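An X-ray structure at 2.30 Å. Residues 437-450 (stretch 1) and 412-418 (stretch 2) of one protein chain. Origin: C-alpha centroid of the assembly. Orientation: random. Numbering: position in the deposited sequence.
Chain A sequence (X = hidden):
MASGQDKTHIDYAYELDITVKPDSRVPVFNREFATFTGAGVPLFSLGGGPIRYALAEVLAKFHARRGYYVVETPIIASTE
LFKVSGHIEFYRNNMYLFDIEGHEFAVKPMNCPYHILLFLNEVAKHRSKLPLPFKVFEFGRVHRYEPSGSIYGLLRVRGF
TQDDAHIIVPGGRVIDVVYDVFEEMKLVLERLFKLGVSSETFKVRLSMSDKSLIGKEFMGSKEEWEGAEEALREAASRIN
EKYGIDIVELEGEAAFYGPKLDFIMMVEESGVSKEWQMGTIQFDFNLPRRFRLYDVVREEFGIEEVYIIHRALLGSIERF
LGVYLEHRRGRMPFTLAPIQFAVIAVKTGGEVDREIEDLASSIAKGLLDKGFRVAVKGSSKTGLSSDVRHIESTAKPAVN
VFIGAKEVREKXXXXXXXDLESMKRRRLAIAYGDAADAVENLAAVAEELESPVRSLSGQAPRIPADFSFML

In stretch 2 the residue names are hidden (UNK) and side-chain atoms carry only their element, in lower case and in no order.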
# COMPACT_ATOMS: atom_id res chain seq x y z
N ASP A 437 -22.87 -23.92 3.32
CA ASP A 437 -21.95 -24.96 3.68
C ASP A 437 -20.87 -25.16 2.59
O ASP A 437 -19.69 -25.37 2.90
CB ASP A 437 -22.73 -26.26 3.91
CG ASP A 437 -21.91 -27.30 4.60
OD1 ASP A 437 -21.43 -27.02 5.75
OD2 ASP A 437 -21.71 -28.38 3.98
N ALA A 438 -21.29 -25.11 1.33
CA ALA A 438 -20.35 -25.09 0.21
C ALA A 438 -19.38 -23.91 0.31
O ALA A 438 -18.18 -24.10 0.12
CB ALA A 438 -21.11 -25.09 -1.19
N VAL A 439 -19.88 -22.71 0.60
CA VAL A 439 -19.01 -21.52 0.73
C VAL A 439 -17.99 -21.75 1.86
O VAL A 439 -16.80 -21.45 1.70
CB VAL A 439 -19.82 -20.19 0.92
CG1 VAL A 439 -18.90 -19.00 1.40
CG2 VAL A 439 -20.61 -19.85 -0.36
N GLU A 440 -18.43 -22.34 2.96
CA GLU A 440 -17.54 -22.54 4.09
C GLU A 440 -16.42 -23.47 3.71
O GLU A 440 -15.25 -23.17 3.98
CB GLU A 440 -18.29 -23.06 5.33
CG GLU A 440 -19.30 -22.08 5.89
CD GLU A 440 -18.64 -20.77 6.42
OE1 GLU A 440 -17.74 -20.87 7.30
OE2 GLU A 440 -19.06 -19.66 5.99
N ASN A 441 -16.79 -24.55 3.05
CA ASN A 441 -15.87 -25.58 2.61
C ASN A 441 -14.88 -25.10 1.53
O ASN A 441 -13.72 -25.52 1.53
CB ASN A 441 -16.67 -26.80 2.07
CG ASN A 441 -17.41 -27.54 3.18
OD1 ASN A 441 -17.18 -27.28 4.36
ND2 ASN A 441 -18.30 -28.46 2.81
N LEU A 442 -15.35 -24.26 0.60
CA LEU A 442 -14.47 -23.65 -0.38
C LEU A 442 -13.54 -22.67 0.31
O LEU A 442 -12.33 -22.62 -0.00
CB LEU A 442 -15.26 -22.95 -1.50
CG LEU A 442 -15.99 -23.95 -2.42
CD1 LEU A 442 -16.99 -23.29 -3.26
CD2 LEU A 442 -15.01 -24.70 -3.33
N ALA A 443 -14.07 -21.91 1.28
CA ALA A 443 -13.21 -21.00 2.05
C ALA A 443 -12.14 -21.75 2.84
O ALA A 443 -11.00 -21.28 2.94
CB ALA A 443 -14.01 -20.07 2.96
N ALA A 444 -12.48 -22.95 3.34
CA ALA A 444 -11.46 -23.82 3.99
C ALA A 444 -10.32 -24.25 3.06
O ALA A 444 -9.16 -24.32 3.48
CB ALA A 444 -12.12 -25.10 4.64
N VAL A 445 -10.65 -24.60 1.82
CA VAL A 445 -9.64 -24.94 0.82
C VAL A 445 -8.73 -23.72 0.57
O VAL A 445 -7.50 -23.87 0.49
CB VAL A 445 -10.31 -25.38 -0.50
CG1 VAL A 445 -9.36 -25.26 -1.68
CG2 VAL A 445 -10.89 -26.83 -0.39
N ALA A 446 -9.33 -22.52 0.50
CA ALA A 446 -8.61 -21.28 0.30
C ALA A 446 -7.67 -20.94 1.45
O ALA A 446 -6.57 -20.46 1.22
CB ALA A 446 -9.58 -20.11 0.07
N GLU A 447 -8.11 -21.17 2.68
CA GLU A 447 -7.33 -20.92 3.85
C GLU A 447 -6.09 -21.82 3.91
O GLU A 447 -5.03 -21.38 4.35
CB GLU A 447 -8.22 -21.01 5.11
CG GLU A 447 -9.41 -20.02 4.89
CD GLU A 447 -10.31 -19.70 6.09
OE1 GLU A 447 -10.40 -20.54 7.04
OE2 GLU A 447 -10.95 -18.59 6.05
N GLU A 448 -6.24 -23.07 3.46
CA GLU A 448 -5.11 -23.98 3.29
C GLU A 448 -4.14 -23.41 2.23
O GLU A 448 -2.94 -23.36 2.44
CB GLU A 448 -5.59 -25.40 2.91
CG GLU A 448 -4.52 -26.53 3.10
CD GLU A 448 -3.94 -26.56 4.54
OE1 GLU A 448 -4.76 -26.61 5.52
OE2 GLU A 448 -2.68 -26.52 4.70
N LEU A 449 -4.67 -22.92 1.12
CA LEU A 449 -3.80 -22.29 0.10
C LEU A 449 -3.15 -20.98 0.60
O LEU A 449 -2.12 -20.57 0.07
CB LEU A 449 -4.54 -22.08 -1.23
CG LEU A 449 -5.21 -23.31 -1.87
CD1 LEU A 449 -6.06 -22.93 -3.11
CD2 LEU A 449 -4.15 -24.37 -2.23
N GLU A 450 -3.75 -20.35 1.62
CA GLU A 450 -3.31 -19.03 2.13
C GLU A 450 -2.32 -19.21 3.27
O GLU A 450 -1.62 -18.30 3.65
CB GLU A 450 -4.50 -18.23 2.65
CG GLU A 450 -5.28 -17.57 1.53
CD GLU A 450 -6.53 -16.86 2.01
OE1 GLU A 450 -7.08 -17.19 3.10
OE2 GLU A 450 -6.98 -15.97 1.28
N UNK A 412 -21.85 -32.80 -4.28
CA UNK A 412 -20.39 -32.83 -4.23
C UNK A 412 -19.91 -31.88 -5.31
O UNK A 412 -20.30 -32.03 -6.50
c UNK A 412 -19.83 -34.27 -4.48
c UNK A 412 -18.28 -34.26 -4.53
c UNK A 412 -20.33 -35.21 -3.38
N UNK A 413 -19.12 -30.86 -4.93
CA UNK A 413 -18.60 -29.93 -5.94
C UNK A 413 -17.39 -30.54 -6.62
O UNK A 413 -16.68 -31.30 -6.01
c UNK A 413 -19.34 -27.82 -4.61
c UNK A 413 -18.21 -28.61 -5.30
c UNK A 413 -18.73 -26.71 -3.78
c UNK A 413 -20.38 -27.27 -5.63
N UNK A 414 -17.17 -30.20 -7.88
CA UNK A 414 -15.96 -30.58 -8.62
C UNK A 414 -15.03 -29.36 -8.64
O UNK A 414 -15.28 -28.36 -9.35
o UNK A 414 -14.01 -30.97 -10.57
c UNK A 414 -16.34 -31.03 -10.03
c UNK A 414 -15.15 -31.24 -10.94
o UNK A 414 -15.37 -31.70 -12.08
N UNK A 415 -13.96 -29.43 -7.83
CA UNK A 415 -13.14 -28.28 -7.52
C UNK A 415 -11.71 -28.59 -7.92
O UNK A 415 -11.13 -29.57 -7.45
c UNK A 415 -14.60 -27.56 -5.62
c UNK A 415 -13.21 -27.93 -6.01
c UNK A 415 -12.27 -26.79 -5.65
N UNK A 416 -11.14 -27.74 -8.77
CA UNK A 416 -9.86 -27.96 -9.41
C UNK A 416 -8.90 -26.82 -9.10
O UNK A 416 -8.97 -25.72 -9.64
n UNK A 416 -13.41 -32.23 -13.85
c UNK A 416 -10.04 -28.15 -10.93
n UNK A 416 -12.24 -30.67 -12.67
c UNK A 416 -11.16 -29.71 -12.49
c UNK A 416 -11.25 -29.03 -11.19
n UNK A 416 -11.60 -31.19 -14.83
c UNK A 416 -12.42 -31.35 -13.79
N UNK A 417 -8.00 -27.13 -8.19
CA UNK A 417 -6.94 -26.25 -7.75
C UNK A 417 -5.76 -26.44 -8.71
O UNK A 417 -5.53 -27.52 -9.23
c UNK A 417 -6.60 -26.61 -6.26
c UNK A 417 -7.84 -26.38 -5.33
c UNK A 417 -5.41 -25.80 -5.74
N UNK A 418 -5.04 -25.40 -9.03
CA UNK A 418 -3.94 -25.56 -9.96
C UNK A 418 -2.70 -25.78 -9.12
O UNK A 418 -2.38 -24.98 -8.23
c UNK A 418 -2.02 -25.53 -14.07
c UNK A 418 -0.65 -25.19 -13.77
c UNK A 418 -1.36 -24.26 -11.58
c UNK A 418 -3.03 -25.22 -13.12
c UNK A 418 -0.33 -24.57 -12.51
c UNK A 418 -3.75 -24.34 -10.87
c UNK A 418 -2.71 -24.56 -11.88

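Position 412 opens the strand with three side-chain carbons, the first carrying the other two. That beta-branched fork is valine, and Val412 stays out of reach of the helix.

At position 413 there are four carbons, forked at the second, and the CA-to-CB bond points toward the helix. One terminal carbon of the fork touches two helix residues, Ala438 and Leu442. Four carbons with a fork one step beyond CB mean leucine. Leu413 CD1 lies 3.9 Å from Ala438 CB and 3.9 Å from Leu442 CD1, so a single methyl packs against side chains one helical turn apart. The backbones are nearest here as well, with the CA atoms of Ala438 and Leu413 8.0 Å apart; Ala438 offers only a methyl, and the longer strand side chain reaches it.

Position 414 has two carbons, the second bearing two oxygens: a short carboxylate, hence aspartate. Asp414 makes no contact with the helix.

Position 415 again shows three carbons forked at the first, pointing toward the helix and touching Leu442. It is valine. Val415 CG2 meets Leu442 CD2 at 3.7 Å, the closest contact between the stretches. The CA-to-CB bond of Leu442 points sideways, but the end of its side chain comes nearer and touches both Leu413 and Val415.

Position 416 carries three carbons, a nitrogen, then a carbon with two more nitrogens. This guanidinium chain is arginine, and it too misses the helix. Arg416 instead pairs with Asp414 along the strand: NE donates to Asp414 OD1 at 2.8 Å, and NH2 to Asp414 OD2 at 2.7 Å, the latter pair a salt bridge.

Position 417 repeats the three-carbon fork, toward the helix, touching Val445 and Leu449. As a third such valine, Val417 sets CG2 4.1 Å from Val445 CG1 and CG1 3.9 Å from Leu449 CD1, so the fork touches both partners.

Position 418 has one carbon followed by a six-carbon ring, which identifies phenylalanine. Phe418 keeps its side chain out of reach of the helix.

The rule is alternation matched to helical periodicity. Strand residues 413, 415 and 417 face a helix stripe of Ala438, Leu442, Val445 and Leu449, spaced by four, three and four. With axes 35° apart in direction and 10.5 Å apart at closest approach, the two run roughly alongside each other. No hydrogen bond crosses between them; apolar packing alone, burying 260 Å², makes the direct contact.

Stretch 2 (412-418) VLDVRVF
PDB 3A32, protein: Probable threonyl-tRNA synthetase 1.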